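Local coordinates for protein Phospholipase/Carboxylesterase (Dyadobacter fermentans, PDB 4H0C) that probably hydrolyses carboxylic esters, perhaps including palmitoyl groups on proteins, as an alpha/beta-hydrolase of the phospholipase/carboxylesterase family, at residues 98-103 / 122-127. Numbering follows the deposited sequence.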
loop_
_atom_site.group_PDB
_atom_site.type_symbol
_atom_site.label_atom_id
_atom_site.label_comp_id
_atom_site.label_asym_id
_atom_site.label_seq_id
_atom_site.Cartn_x
_atom_site.Cartn_y
_atom_site.Cartn_z
ATOM N N PRO A 98 -6.218 16.154 6.038
ATOM C CA PRO A 98 -6.327 16.213 4.575
ATOM C C PRO A 98 -5.484 15.136 3.900
ATOM O O PRO A 98 -4.493 14.670 4.481
ATOM C CB PRO A 98 -5.775 17.601 4.244
ATOM C CG PRO A 98 -4.794 17.860 5.322
ATOM C CD PRO A 98 -5.434 17.289 6.563
ATOM N N ALA A 99 -5.863 14.754 2.680
ATOM C CA ALA A 99 -5.174 13.651 1.974
ATOM C C ALA A 99 -3.679 13.915 1.809
ATOM O O ALA A 99 -2.878 12.974 1.826
ATOM C CB ALA A 99 -5.842 13.395 0.620
ATOM N N GLU A 100 -3.287 15.180 1.702
ATOM C CA GLU A 100 -1.868 15.517 1.548
ATOM C C GLU A 100 -1.002 15.245 2.793
ATOM O O GLU A 100 0.240 15.286 2.708
ATOM C CB GLU A 100 -1.677 16.956 1.048
ATOM C CG GLU A 100 -1.993 18.006 2.084
ATOM C CD GLU A 100 -1.560 19.384 1.648
ATOM O OE1 GLU A 100 -1.084 19.541 0.495
ATOM O OE2 GLU A 100 -1.690 20.311 2.464
ATOM N N GLN A 101 -1.660 14.924 3.916
ATOM C CA GLN A 101 -0.998 14.500 5.148
ATOM C C GLN A 101 -1.298 13.028 5.443
ATOM O O GLN A 101 -1.058 12.568 6.565
ATOM C CB GLN A 101 -1.444 15.357 6.341
ATOM C CG GLN A 101 -1.088 16.836 6.240
ATOM C CD GLN A 101 0.390 17.078 5.991
ATOM O OE1 GLN A 101 1.253 16.310 6.424
ATOM N NE2 GLN A 101 0.689 18.166 5.294
ATOM N N ILE A 102 -1.814 12.293 4.447
ATOM C CA ILE A 102 -2.108 10.868 4.623
ATOM C C ILE A 102 -1.053 10.078 3.871
ATOM O O ILE A 102 -0.777 10.351 2.678
ATOM C CB ILE A 102 -3.542 10.456 4.171
ATOM C CG1 ILE A 102 -4.612 11.189 4.994
ATOM C CG2 ILE A 102 -3.721 8.939 4.323
ATOM C CD1 ILE A 102 -6.049 11.029 4.481
ATOM N N TYR A 103 -0.436 9.145 4.591
ATOM C CA TYR A 103 0.616 8.269 4.070
ATOM C C TYR A 103 0.082 6.860 3.958
ATOM O O TYR A 103 -0.902 6.518 4.621
ATOM C CB TYR A 103 1.806 8.295 5.027
ATOM C CG TYR A 103 2.477 9.644 5.114
ATOM C CD1 TYR A 103 1.851 10.731 5.763
ATOM C CD2 TYR A 103 3.718 9.859 4.523
ATOM C CE1 TYR A 103 2.472 11.975 5.839
ATOM C CE2 TYR A 103 4.345 11.095 4.597
ATOM C CZ TYR A 103 3.728 12.150 5.254
ATOM O OH TYR A 103 4.374 13.379 5.287
ATOM N N ALA A 122 -5.533 8.671 -7.514
ATOM C CA ALA A 122 -4.296 9.467 -7.394
ATOM C C ALA A 122 -4.633 10.908 -7.072
ATOM O O ALA A 122 -5.515 11.486 -7.678
ATOM C CB ALA A 122 -3.442 9.368 -8.650
ATOM N N ARG A 123 -3.965 11.431 -6.062
ATOM C CA ARG A 123 -4.038 12.831 -5.692
ATOM C C ARG A 123 -2.806 13.118 -4.876
ATOM O O ARG A 123 -1.960 12.261 -4.751
ATOM C CB ARG A 123 -5.310 13.162 -4.917
ATOM C CG ARG A 123 -5.677 12.178 -3.839
ATOM C CD ARG A 123 -7.041 12.587 -3.335
ATOM N NE ARG A 123 -7.658 11.670 -2.405
ATOM C CZ ARG A 123 -8.525 12.063 -1.471
ATOM N NH1 ARG A 123 -8.827 13.360 -1.339
ATOM N NH2 ARG A 123 -9.070 11.166 -0.659
ATOM N N LYS A 124 -2.699 14.319 -4.316
ATOM C CA LYS A 124 -1.524 14.635 -3.510
ATOM C C LYS A 124 -1.681 13.935 -2.169
ATOM O O LYS A 124 -2.618 14.225 -1.417
ATOM C CB LYS A 124 -1.349 16.146 -3.314
ATOM C CG LYS A 124 -0.037 16.513 -2.630
ATOM C CD LYS A 124 0.112 18.025 -2.567
ATOM C CE LYS A 124 1.504 18.421 -2.113
ATOM N NZ LYS A 124 1.573 19.824 -1.628
ATOM N N TYR A 125 -0.807 12.969 -1.909
ATOM C CA TYR A 125 -0.785 12.293 -0.623
ATOM C C TYR A 125 0.492 12.677 0.108
ATOM O O TYR A 125 1.412 13.246 -0.500
ATOM C CB TYR A 125 -0.821 10.775 -0.835
ATOM C CG TYR A 125 -2.157 10.227 -1.337
ATOM C CD1 TYR A 125 -3.336 10.351 -0.567
ATOM C CD2 TYR A 125 -2.241 9.579 -2.574
ATOM C CE1 TYR A 125 -4.542 9.819 -1.020
ATOM C CE2 TYR A 125 -3.442 9.070 -3.042
ATOM C CZ TYR A 125 -4.577 9.176 -2.267
ATOM O OH TYR A 125 -5.741 8.652 -2.758
ATOM N N GLY A 126 0.585 12.337 1.394
ATOM C CA GLY A 126 1.814 12.572 2.145
ATOM C C GLY A 126 2.990 11.776 1.604
ATOM O O GLY A 126 4.095 12.298 1.457
ATOM N N GLY A 127 2.747 10.518 1.276
ATOM C CA GLY A 127 3.787 9.628 0.769
ATOM C C GLY A 127 3.237 8.221 0.686
ATOM O O GLY A 127 2.251 7.891 1.364
#
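Gly126 N donates to Ile102 O at 2.7 Å, a short but bent bond (143° at the hydrogen) whose donor sits above the carbonyl plane. Farther out, Glu100 and Lys124 run side by side with extended chains, and their tips form a salt bridge, OE1 of Glu100 to NZ of Lys124 at 3.4 Å, with only a weak hydrogen bond in it. Backbone carbonyls add C-H...O contacts: Ala99 O, which also accepts from Ile102 N, meets Tyr125 CA at 3.3 Å. Tyr103 has CG anti to the carbonyl carbon, which lays its ring over Gly126 in a CH-pi contact. Gly126 CA stands 3.7 Å from the ring centroid, almost on the normal. A beta carbon on Gly126 would collide with CE1 of this ring. The Tyr103 side chain also touches Leu209 and comes within about 3 Å (nearest atoms) of a bound sodium ion. An alanine here would remove the ring over Gly126, and the start of strand 127-131 would probably be held less firmly against strand 102-107. Ala99 CB packs over one face of the Arg123 guanidinium, 3.6 Å from NH1, while NH2 is salt-bridged to Glu93 of helix 77-94. The Tyr125 ring packs on Tyr117 and Thr118 of helix 109-120, its OH hydrogen-bonded to Asn121 O. The contact thus joins the starts of neighbouring parallel strands in the alpha/beta-hydrolase sheet, with a backbone hydrogen bond and glycine-aromatic fit inside and an exposed charged pair outside.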